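Local coordinates for toluene, o-xylene monooxygenase oxygenase subunit (Pseudomonas stutzeri, PDB 2INC), which probably forms part of a multicomponent oxygenase that hydroxylates toluene and o-xylene, with this chain belonging to the methane/phenol/alkene hydroxylase family, at residues R122-H136 with A148-T162. Numbering follows the deposited sequence.
Sequences RYLFHALQMGSVYIH and ATYETADHLRWLTHT
Leu159 drops as a knob into a hole formed by Arg122, Phe125, His126 and Gln129, which identifies the contact as knobs-into-holes packing between two antiparallel helices (axes 8.1 Å apart, 167°) in a buried part of the ferritin-like helical bundle. The two methyls of Leu159 diverge: CD1 packs on Arg122 O (3.5 Å) and CB, CD2 on Gln129 OE1 (3.4 Å) and His126 ND1. Phe125 makes a T-shaped pair with Trp158, whose six-membered-ring edge is directed at the phenyl face (planes at 73°, centroids 5.3 Å apart). Thr162 OG1 approaches Phe125 CE1 in the ring plane, and donates to Trp158 O of its own helix. A return knob is Gln129, seated among Thr152, His155, Leu156 and Leu159. With CG opposite the backbone N (chi1 -178°) and the chain extended, its amide passes over Leu156; OE1 accepts a weak bond from His126 ND1, while Gln129 NE2 bonds to polar side chains, and His126 NE2 to a basic one, of another protein's chain. Next along the seam, Leu128 CB sits 3.7 Å from the centroid of the His155 ring, almost on its normal, a CH-pi contact. His155 NE2 bonds weakly to Glu151 OE2, the stronger partner of Glu151 being Asn216. Replacing His155 by alanine would probably open a gap beneath Leu128 and cost Glu151 OE2 that weak bond. At the ring's edge, His155 CD2 lies 3.0 Å from Ser132 OG.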
ATOM      1  N   ARG B 122     -20.257 -21.332  22.070  1.00 32.63           N
ATOM      2  CA  ARG B 122     -18.967 -20.672  22.265  1.00 32.54           C
ATOM      3  C   ARG B 122     -17.942 -21.691  22.830  1.00 32.13           C
ATOM      4  O   ARG B 122     -16.749 -21.644  22.490  1.00 32.13           O
ATOM      5  CB  ARG B 122     -19.082 -19.392  23.106  1.00 32.33           C
ATOM      6  CG  ARG B 122     -19.158 -19.580  24.629  1.00 33.36           C
ATOM      7  CD  ARG B 122     -18.941 -18.228  25.299  1.00 31.81           C
ATOM      8  NE  ARG B 122     -19.090 -18.359  26.763  1.00 34.57           N
ATOM      9  CZ  ARG B 122     -20.215 -18.111  27.393  1.00 35.63           C
ATOM     10  NH1 ARG B 122     -21.258 -17.664  26.692  1.00 30.52           N
ATOM     11  NH2 ARG B 122     -20.282 -18.245  28.711  1.00 38.89           N
ATOM     12  N   TYR B 123     -18.412 -22.620  23.668  1.00 31.10           N
ATOM     13  CA  TYR B 123     -17.526 -23.674  24.206  1.00 32.06           C
ATOM     14  C   TYR B 123     -17.119 -24.634  23.090  1.00 32.19           C
ATOM     15  O   TYR B 123     -15.940 -24.962  22.893  1.00 34.19           O
ATOM     16  CB  TYR B 123     -18.179 -24.379  25.431  1.00 31.06           C
ATOM     17  CG  TYR B 123     -18.305 -23.385  26.567  1.00 32.18           C
ATOM     18  CD1 TYR B 123     -17.212 -23.121  27.380  1.00 32.55           C
ATOM     19  CD2 TYR B 123     -19.485 -22.672  26.799  1.00 30.41           C
ATOM     20  CE1 TYR B 123     -17.273 -22.186  28.384  1.00 29.44           C
ATOM     21  CE2 TYR B 123     -19.528 -21.676  27.842  1.00 31.51           C
ATOM     22  CZ  TYR B 123     -18.433 -21.471  28.603  1.00 30.13           C
ATOM     23  OH  TYR B 123     -18.390 -20.505  29.625  1.00 32.16           O
ATOM     24  N   LEU B 124     -18.068 -25.095  22.331  1.00 32.11           N
ATOM     25  CA  LEU B 124     -17.735 -26.079  21.345  1.00 31.41           C
ATOM     26  C   LEU B 124     -16.772 -25.478  20.282  1.00 30.66           C
ATOM     27  O   LEU B 124     -15.819 -26.128  19.901  1.00 31.58           O
ATOM     28  CB  LEU B 124     -19.006 -26.603  20.698  1.00 32.59           C
ATOM     29  CG  LEU B 124     -18.762 -27.641  19.606  1.00 32.09           C
ATOM     30  CD1 LEU B 124     -17.769 -28.789  20.033  1.00 37.10           C
ATOM     31  CD2 LEU B 124     -20.124 -28.287  19.297  1.00 34.46           C
ATOM     32  N   PHE B 125     -17.002 -24.246  19.846  1.00 29.65           N
ATOM     33  CA  PHE B 125     -16.148 -23.640  18.806  1.00 29.58           C
ATOM     34  C   PHE B 125     -14.762 -23.367  19.354  1.00 30.62           C
ATOM     35  O   PHE B 125     -13.780 -23.549  18.626  1.00 30.40           O
ATOM     36  CB  PHE B 125     -16.760 -22.322  18.224  1.00 30.36           C
ATOM     37  CG  PHE B 125     -18.048 -22.520  17.451  1.00 29.70           C
ATOM     38  CD1 PHE B 125     -18.950 -21.442  17.304  1.00 32.49           C
ATOM     39  CD2 PHE B 125     -18.368 -23.727  16.860  1.00 31.86           C
ATOM     40  CE1 PHE B 125     -20.140 -21.561  16.603  1.00 29.57           C
ATOM     41  CE2 PHE B 125     -19.574 -23.883  16.155  1.00 35.14           C
ATOM     42  CZ  PHE B 125     -20.463 -22.795  16.015  1.00 32.61           C
ATOM     43  N   HIS B 126     -14.661 -22.958  20.633  1.00 29.21           N
ATOM     44  CA  HIS B 126     -13.342 -22.808  21.223  1.00 30.28           C
ATOM     45  C   HIS B 126     -12.620 -24.161  21.365  1.00 31.17           C
ATOM     46  O   HIS B 126     -11.436 -24.239  21.091  1.00 32.55           O
ATOM     47  CB  HIS B 126     -13.379 -22.103  22.578  1.00 30.86           C
ATOM     48  CG  HIS B 126     -12.004 -21.798  23.103  1.00 33.18           C
ATOM     49  ND1 HIS B 126     -11.160 -20.898  22.491  1.00 30.61           N
ATOM     50  CD2 HIS B 126     -11.299 -22.347  24.116  1.00 34.00           C
ATOM     51  CE1 HIS B 126     -10.003 -20.870  23.135  1.00 35.45           C
ATOM     52  NE2 HIS B 126     -10.069 -21.729  24.140  1.00 36.91           N
ATOM     53  N   ALA B 127     -13.348 -25.229  21.682  1.00 30.14           N
ATOM     54  CA  ALA B 127     -12.755 -26.575  21.738  1.00 29.09           C
ATOM     55  C   ALA B 127     -12.255 -26.979  20.346  1.00 28.88           C
ATOM     56  O   ALA B 127     -11.211 -27.593  20.235  1.00 30.34           O
ATOM     57  CB  ALA B 127     -13.791 -27.593  22.245  1.00 29.12           C
ATOM     58  N   LEU B 128     -12.941 -26.563  19.290  1.00 28.82           N
ATOM     59  CA  LEU B 128     -12.434 -26.838  17.942  1.00 28.81           C
ATOM     60  C   LEU B 128     -11.173 -26.032  17.640  1.00 29.90           C
ATOM     61  O   LEU B 128     -10.254 -26.522  16.928  1.00 30.91           O
ATOM     62  CB  LEU B 128     -13.509 -26.537  16.892  1.00 30.01           C
ATOM     63  CG  LEU B 128     -14.742 -27.441  16.847  1.00 29.35           C
ATOM     64  CD1 LEU B 128     -15.661 -26.900  15.738  1.00 33.63           C
ATOM     65  CD2 LEU B 128     -14.333 -28.871  16.580  1.00 30.19           C
ATOM     66  N   GLN B 129     -11.156 -24.775  18.079  1.00 29.93           N
ATOM     67  CA  GLN B 129      -9.996 -23.889  17.977  1.00 29.95           C
ATOM     68  C   GLN B 129      -8.806 -24.565  18.618  1.00 30.35           C
ATOM     69  O   GLN B 129      -7.736 -24.605  18.067  1.00 30.34           O
ATOM     70  CB  GLN B 129     -10.324 -22.594  18.719  1.00 28.10           C
ATOM     71  CG  GLN B 129      -9.218 -21.511  18.684  1.00 28.37           C
ATOM     72  CD  GLN B 129      -9.667 -20.294  19.420  1.00 31.63           C
ATOM     73  OE1 GLN B 129     -10.872 -20.126  19.639  1.00 30.99           O
ATOM     74  NE2 GLN B 129      -8.706 -19.446  19.858  1.00 32.53           N
ATOM     75  N   MET B 130      -8.985 -25.098  19.816  1.00 31.49           N
ATOM     76  CA  MET B 130      -7.927 -25.844  20.473  1.00 32.19           C
ATOM     77  C   MET B 130      -7.514 -27.107  19.719  1.00 32.80           C
ATOM     78  O   MET B 130      -6.315 -27.435  19.613  1.00 32.46           O
ATOM     79  CB  MET B 130      -8.405 -26.256  21.864  1.00 32.15           C
ATOM     80  CG  MET B 130      -8.558 -25.054  22.778  1.00 34.05           C
ATOM     81  SD  MET B 130      -9.433 -25.615  24.279  1.00 36.48           S
ATOM     82  CE  MET B 130      -8.196 -26.653  25.084  1.00 36.41           C
ATOM     83  N   GLY B 131      -8.507 -27.828  19.211  1.00 31.80           N
ATOM     84  CA  GLY B 131      -8.276 -29.045  18.388  1.00 31.38           C
ATOM     85  C   GLY B 131      -7.419 -28.782  17.194  1.00 31.03           C
ATOM     86  O   GLY B 131      -6.397 -29.453  16.974  1.00 28.51           O
ATOM     87  N   SER B 132      -7.799 -27.791  16.402  1.00 30.52           N
ATOM     88  CA  SER B 132      -7.038 -27.495  15.202  1.00 29.92           C
ATOM     89  C   SER B 132      -5.670 -26.853  15.460  1.00 30.17           C
ATOM     90  O   SER B 132      -4.726 -27.038  14.659  1.00 30.75           O
ATOM     91  CB  SER B 132      -7.874 -26.649  14.197  1.00 30.40           C
ATOM     92  OG  SER B 132      -8.195 -25.401  14.808  1.00 31.21           O
ATOM     93  N   VAL B 133      -5.505 -26.163  16.598  1.00 28.31           N
ATOM     94  CA  VAL B 133      -4.218 -25.545  16.872  1.00 29.41           C
ATOM     95  C   VAL B 133      -3.272 -26.621  17.449  1.00 30.22           C
ATOM     96  O   VAL B 133      -2.048 -26.477  17.393  1.00 29.58           O
ATOM     97  CB  VAL B 133      -4.342 -24.298  17.827  1.00 30.12           C
ATOM     98  CG1 VAL B 133      -4.366 -24.703  19.221  1.00 29.35           C
ATOM     99  CG2 VAL B 133      -3.259 -23.225  17.510  1.00 29.99           C
ATOM    100  N   TYR B 134      -3.843 -27.696  17.991  1.00 29.09           N
ATOM    101  CA  TYR B 134      -2.988 -28.859  18.294  1.00 29.72           C
ATOM    102  C   TYR B 134      -2.499 -29.529  17.018  1.00 28.84           C
ATOM    103  O   TYR B 134      -1.281 -29.793  16.888  1.00 29.85           O
ATOM    104  CB  TYR B 134      -3.595 -29.832  19.307  1.00 30.36           C
ATOM    105  CG  TYR B 134      -2.641 -30.979  19.505  1.00 30.77           C
ATOM    106  CD1 TYR B 134      -2.878 -32.229  18.877  1.00 28.93           C
ATOM    107  CD2 TYR B 134      -1.447 -30.792  20.181  1.00 32.99           C
ATOM    108  CE1 TYR B 134      -1.958 -33.278  19.023  1.00 30.37           C
ATOM    109  CE2 TYR B 134      -0.496 -31.867  20.316  1.00 32.40           C
ATOM    110  CZ  TYR B 134      -0.790 -33.074  19.728  1.00 30.31           C
ATOM    111  OH  TYR B 134       0.150 -34.103  19.856  1.00 32.66           O
ATOM    112  N   ILE B 135      -3.365 -29.710  16.031  1.00 28.97           N
ATOM    113  CA  ILE B 135      -2.884 -30.273  14.718  1.00 29.87           C
ATOM    114  C   ILE B 135      -1.726 -29.439  14.158  1.00 29.97           C
ATOM    115  O   ILE B 135      -0.701 -29.981  13.699  1.00 32.15           O
ATOM    116  CB  ILE B 135      -4.050 -30.418  13.720  1.00 27.44           C
ATOM    117  CG1 ILE B 135      -5.043 -31.420  14.329  1.00 27.74           C
ATOM    118  CG2 ILE B 135      -3.585 -30.823  12.253  1.00 31.08           C
ATOM    119  CD1 ILE B 135      -6.470 -31.554  13.690  1.00 30.53           C
ATOM    120  N   HIS B 136      -1.893 -28.121  14.181  1.00 29.67           N
ATOM    121  CA  HIS B 136      -0.839 -27.195  13.760  1.00 30.00           C
ATOM    122  C   HIS B 136       0.519 -27.642  14.243  1.00 29.46           C
ATOM    123  O   HIS B 136       1.453 -27.745  13.455  1.00 30.67           O
ATOM    124  CB  HIS B 136      -1.161 -25.784  14.295  1.00 28.68           C
ATOM    125  CG  HIS B 136      -0.041 -24.807  14.150  1.00 31.18           C
ATOM    126  ND1 HIS B 136      -0.159 -23.655  13.410  1.00 33.99           N
ATOM    127  CD2 HIS B 136       1.226 -24.823  14.627  1.00 33.55           C
ATOM    128  CE1 HIS B 136       0.980 -22.981  13.472  1.00 35.65           C
ATOM    129  NE2 HIS B 136       1.837 -23.675  14.197  1.00 35.94           N
ATOM    130  N   ALA B 148      -3.983 -25.922   9.039  1.00 29.69           N
ATOM    131  CA  ALA B 148      -4.455 -25.943  10.453  1.00 29.02           C
ATOM    132  C   ALA B 148      -4.408 -24.548  11.138  1.00 28.80           C
ATOM    133  O   ALA B 148      -5.303 -24.203  11.973  1.00 29.06           O
ATOM    134  CB  ALA B 148      -3.632 -27.036  11.297  1.00 28.70           C
ATOM    135  N   THR B 149      -3.377 -23.756  10.800  1.00 28.74           N
ATOM    136  CA  THR B 149      -3.252 -22.355  11.231  1.00 28.87           C
ATOM    137  C   THR B 149      -4.482 -21.566  10.809  1.00 28.64           C
ATOM    138  O   THR B 149      -5.119 -20.974  11.630  1.00 28.54           O
ATOM    139  CB  THR B 149      -1.963 -21.652  10.639  1.00 28.90           C
ATOM    140  OG1 THR B 149      -0.775 -22.423  11.015  1.00 29.60           O
ATOM    141  CG2 THR B 149      -1.835 -20.172  11.238  1.00 30.25           C
ATOM    142  N   TYR B 150      -4.819 -21.586   9.521  1.00 28.77           N
ATOM    143  CA  TYR B 150      -5.943 -20.754   9.030  1.00 29.09           C
ATOM    144  C   TYR B 150      -7.286 -21.324   9.520  1.00 29.76           C
ATOM    145  O   TYR B 150      -8.217 -20.586   9.790  1.00 31.67           O
ATOM    146  CB  TYR B 150      -5.883 -20.589   7.491  1.00 29.84           C
ATOM    147  CG  TYR B 150      -4.520 -20.032   7.076  1.00 30.39           C
ATOM    148  CD1 TYR B 150      -3.797 -20.628   6.038  1.00 30.02           C
ATOM    149  CD2 TYR B 150      -3.931 -18.975   7.781  1.00 32.70           C
ATOM    150  CE1 TYR B 150      -2.533 -20.143   5.678  1.00 31.44           C
ATOM    151  CE2 TYR B 150      -2.604 -18.497   7.440  1.00 30.71           C
ATOM    152  CZ  TYR B 150      -1.941 -19.100   6.360  1.00 32.48           C
ATOM    153  OH  TYR B 150      -0.639 -18.674   5.996  1.00 30.89           O
ATOM    154  N   GLU B 151      -7.337 -22.626   9.757  1.00 29.58           N
ATOM    155  CA  GLU B 151      -8.565 -23.237  10.260  1.00 29.66           C
ATOM    156  C   GLU B 151      -8.745 -22.824  11.723  1.00 30.21           C
ATOM    157  O   GLU B 151      -9.844 -22.577  12.195  1.00 28.04           O
ATOM    158  CB  GLU B 151      -8.453 -24.759  10.096  1.00 29.43           C
ATOM    159  CG  GLU B 151      -9.544 -25.569  10.869  1.00 32.11           C
ATOM    160  CD  GLU B 151      -9.389 -27.087  10.669  1.00 33.15           C
ATOM    161  OE1 GLU B 151      -9.025 -27.496   9.553  1.00 35.02           O
ATOM    162  OE2 GLU B 151      -9.694 -27.836  11.621  1.00 34.60           O
ATOM    163  N   THR B 152      -7.656 -22.765  12.447  1.00 28.67           N
ATOM    164  CA  THR B 152      -7.728 -22.318  13.864  1.00 29.13           C
ATOM    165  C   THR B 152      -8.296 -20.896  13.929  1.00 29.99           C
ATOM    166  O   THR B 152      -9.144 -20.581  14.798  1.00 28.63           O
ATOM    167  CB  THR B 152      -6.350 -22.399  14.540  1.00 28.80           C
ATOM    168  OG1 THR B 152      -5.932 -23.778  14.495  1.00 28.91           O
ATOM    169  CG2 THR B 152      -6.452 -22.015  15.994  1.00 28.19           C
ATOM    170  N   ALA B 153      -7.759 -20.029  13.061  1.00 29.50           N
ATOM    171  CA  ALA B 153      -8.227 -18.641  12.976  1.00 29.42           C
ATOM    172  C   ALA B 153      -9.714 -18.629  12.667  1.00 29.88           C
ATOM    173  O   ALA B 153     -10.457 -17.820  13.220  1.00 27.82           O
ATOM    174  CB  ALA B 153      -7.430 -17.888  11.933  1.00 28.70           C
ATOM    175  N   ASP B 154     -10.156 -19.460  11.717  1.00 29.49           N
ATOM    176  CA  ASP B 154     -11.614 -19.574  11.457  1.00 29.33           C
ATOM    177  C   ASP B 154     -12.410 -20.020  12.663  1.00 29.20           C
ATOM    178  O   ASP B 154     -13.513 -19.518  12.885  1.00 29.66           O
ATOM    179  CB  ASP B 154     -11.886 -20.556  10.328  1.00 28.69           C
ATOM    180  CG  ASP B 154     -11.323 -20.083   8.999  1.00 29.82           C
ATOM    181  OD1 ASP B 154     -11.142 -20.957   8.108  1.00 36.67           O
ATOM    182  OD2 ASP B 154     -11.041 -18.860   8.813  1.00 31.47           O
ATOM    183  N   HIS B 155     -11.921 -20.981  13.442  1.00 28.92           N
ATOM    184  CA  HIS B 155     -12.723 -21.415  14.574  1.00 27.95           C
ATOM    185  C   HIS B 155     -12.776 -20.275  15.586  1.00 30.34           C
ATOM    186  O   HIS B 155     -13.792 -20.099  16.253  1.00 29.23           O
ATOM    187  CB  HIS B 155     -12.092 -22.644  15.292  1.00 29.78           C
ATOM    188  CG  HIS B 155     -12.084 -23.933  14.477  1.00 29.68           C
ATOM    189  ND1 HIS B 155     -13.114 -24.343  13.653  1.00 30.76           N
ATOM    190  CD2 HIS B 155     -11.149 -24.899  14.395  1.00 26.63           C
ATOM    191  CE1 HIS B 155     -12.813 -25.501  13.099  1.00 29.82           C
ATOM    192  NE2 HIS B 155     -11.631 -25.868  13.541  1.00 32.36           N
ATOM    193  N   LEU B 156     -11.711 -19.488  15.673  1.00 28.63           N
ATOM    194  CA  LEU B 156     -11.743 -18.289  16.563  1.00 30.09           C
ATOM    195  C   LEU B 156     -12.765 -17.246  16.059  1.00 29.58           C
ATOM    196  O   LEU B 156     -13.486 -16.607  16.829  1.00 29.37           O
ATOM    197  CB  LEU B 156     -10.356 -17.651  16.626  1.00 31.18           C
ATOM    198  CG  LEU B 156     -10.221 -16.304  17.419  1.00 32.03           C
ATOM    199  CD1 LEU B 156     -10.893 -16.435  18.799  1.00 32.81           C
ATOM    200  CD2 LEU B 156      -8.792 -15.768  17.556  1.00 31.84           C
ATOM    201  N   ARG B 157     -12.846 -17.136  14.743  1.00 29.81           N
ATOM    202  CA  ARG B 157     -13.821 -16.254  14.109  1.00 30.34           C
ATOM    203  C   ARG B 157     -15.225 -16.712  14.513  1.00 30.66           C
ATOM    204  O   ARG B 157     -16.067 -15.880  14.873  1.00 31.12           O
ATOM    205  CB  ARG B 157     -13.653 -16.402  12.601  1.00 28.79           C
ATOM    206  CG  ARG B 157     -14.561 -15.460  11.812  1.00 32.66           C
ATOM    207  CD  ARG B 157     -14.631 -15.899  10.406  1.00 30.13           C
ATOM    208  NE  ARG B 157     -15.519 -14.988   9.639  1.00 29.97           N
ATOM    209  CZ  ARG B 157     -16.258 -15.333   8.578  1.00 35.00           C
ATOM    210  NH1 ARG B 157     -17.040 -14.412   7.995  1.00 35.83           N
ATOM    211  NH2 ARG B 157     -16.244 -16.559   8.080  1.00 36.69           N
ATOM    212  N   TRP B 158     -15.495 -18.026  14.496  1.00 30.71           N
ATOM    213  CA  TRP B 158     -16.859 -18.473  14.831  1.00 30.47           C
ATOM    214  C   TRP B 158     -17.169 -18.206  16.302  1.00 30.89           C
ATOM    215  O   TRP B 158     -18.267 -17.727  16.670  1.00 30.93           O
ATOM    216  CB  TRP B 158     -17.058 -19.963  14.545  1.00 30.97           C
ATOM    217  CG  TRP B 158     -16.804 -20.427  13.216  1.00 29.08           C
ATOM    218  CD1 TRP B 158     -16.575 -19.679  12.093  1.00 32.27           C
ATOM    219  CD2 TRP B 158     -16.794 -21.797  12.799  1.00 31.68           C
ATOM    220  NE1 TRP B 158     -16.401 -20.520  10.998  1.00 29.74           N
ATOM    221  CE2 TRP B 158     -16.495 -21.818  11.425  1.00 27.29           C
ATOM    222  CE3 TRP B 158     -16.934 -23.037  13.479  1.00 30.61           C
ATOM    223  CZ2 TRP B 158     -16.393 -22.994  10.703  1.00 28.84           C
ATOM    224  CZ3 TRP B 158     -16.815 -24.217  12.752  1.00 31.75           C
ATOM    225  CH2 TRP B 158     -16.547 -24.186  11.370  1.00 31.80           C
ATOM    226  N   LEU B 159     -16.211 -18.516  17.176  1.00 29.57           N
ATOM    227  CA  LEU B 159     -16.353 -18.174  18.586  1.00 30.31           C
ATOM    228  C   LEU B 159     -16.670 -16.678  18.730  1.00 30.63           C
ATOM    229  O   LEU B 159     -17.554 -16.309  19.513  1.00 30.71           O
ATOM    230  CB  LEU B 159     -15.088 -18.528  19.387  1.00 28.72           C
ATOM    231  CG  LEU B 159     -14.762 -17.895  20.750  1.00 30.47           C
ATOM    232  CD1 LEU B 159     -15.775 -18.344  21.774  1.00 28.70           C
ATOM    233  CD2 LEU B 159     -13.388 -18.360  21.165  1.00 31.29           C
ATOM    234  N   THR B 160     -15.970 -15.832  17.965  1.00 29.34           N
ATOM    235  CA  THR B 160     -16.104 -14.384  18.125  1.00 28.58           C
ATOM    236  C   THR B 160     -17.518 -13.909  17.703  1.00 29.61           C
ATOM    237  O   THR B 160     -18.147 -13.095  18.414  1.00 29.45           O
ATOM    238  CB  THR B 160     -14.951 -13.686  17.394  1.00 28.44           C
ATOM    239  OG1 THR B 160     -13.692 -14.143  17.955  1.00 28.64           O
ATOM    240  CG2 THR B 160     -15.051 -12.175  17.474  1.00 30.74           C
ATOM    241  N   HIS B 161     -18.031 -14.423  16.590  1.00 28.85           N
ATOM    242  CA  HIS B 161     -19.411 -14.120  16.158  1.00 29.38           C
ATOM    243  C   HIS B 161     -20.365 -14.503  17.274  1.00 30.08           C
ATOM    244  O   HIS B 161     -21.322 -13.771  17.593  1.00 30.09           O
ATOM    245  CB  HIS B 161     -19.876 -14.984  14.958  1.00 29.51           C
ATOM    246  CG  HIS B 161     -19.111 -14.812  13.679  1.00 30.29           C
ATOM    247  ND1 HIS B 161     -18.547 -13.612  13.276  1.00 33.20           N
ATOM    248  CD2 HIS B 161     -18.924 -15.682  12.647  1.00 28.23           C
ATOM    249  CE1 HIS B 161     -18.033 -13.758  12.062  1.00 29.44           C
ATOM    250  NE2 HIS B 161     -18.246 -15.002  11.662  1.00 34.00           N
ATOM    251  N   THR B 162     -20.178 -15.700  17.829  1.00 29.74           N
ATOM    252  CA  THR B 162     -21.079 -16.230  18.843  1.00 31.13           C
ATOM    253  C   THR B 162     -21.008 -15.355  20.111  1.00 30.00           C
ATOM    254  O   THR B 162     -22.020 -15.006  20.677  1.00 30.85           O
ATOM    255  CB  THR B 162     -20.679 -17.707  19.225  1.00 30.24           C
ATOM    256  OG1 THR B 162     -20.570 -18.470  18.023  1.00 31.61           O
ATOM    257  CG2 THR B 162     -21.769 -18.324  20.073  1.00 31.73           C
TER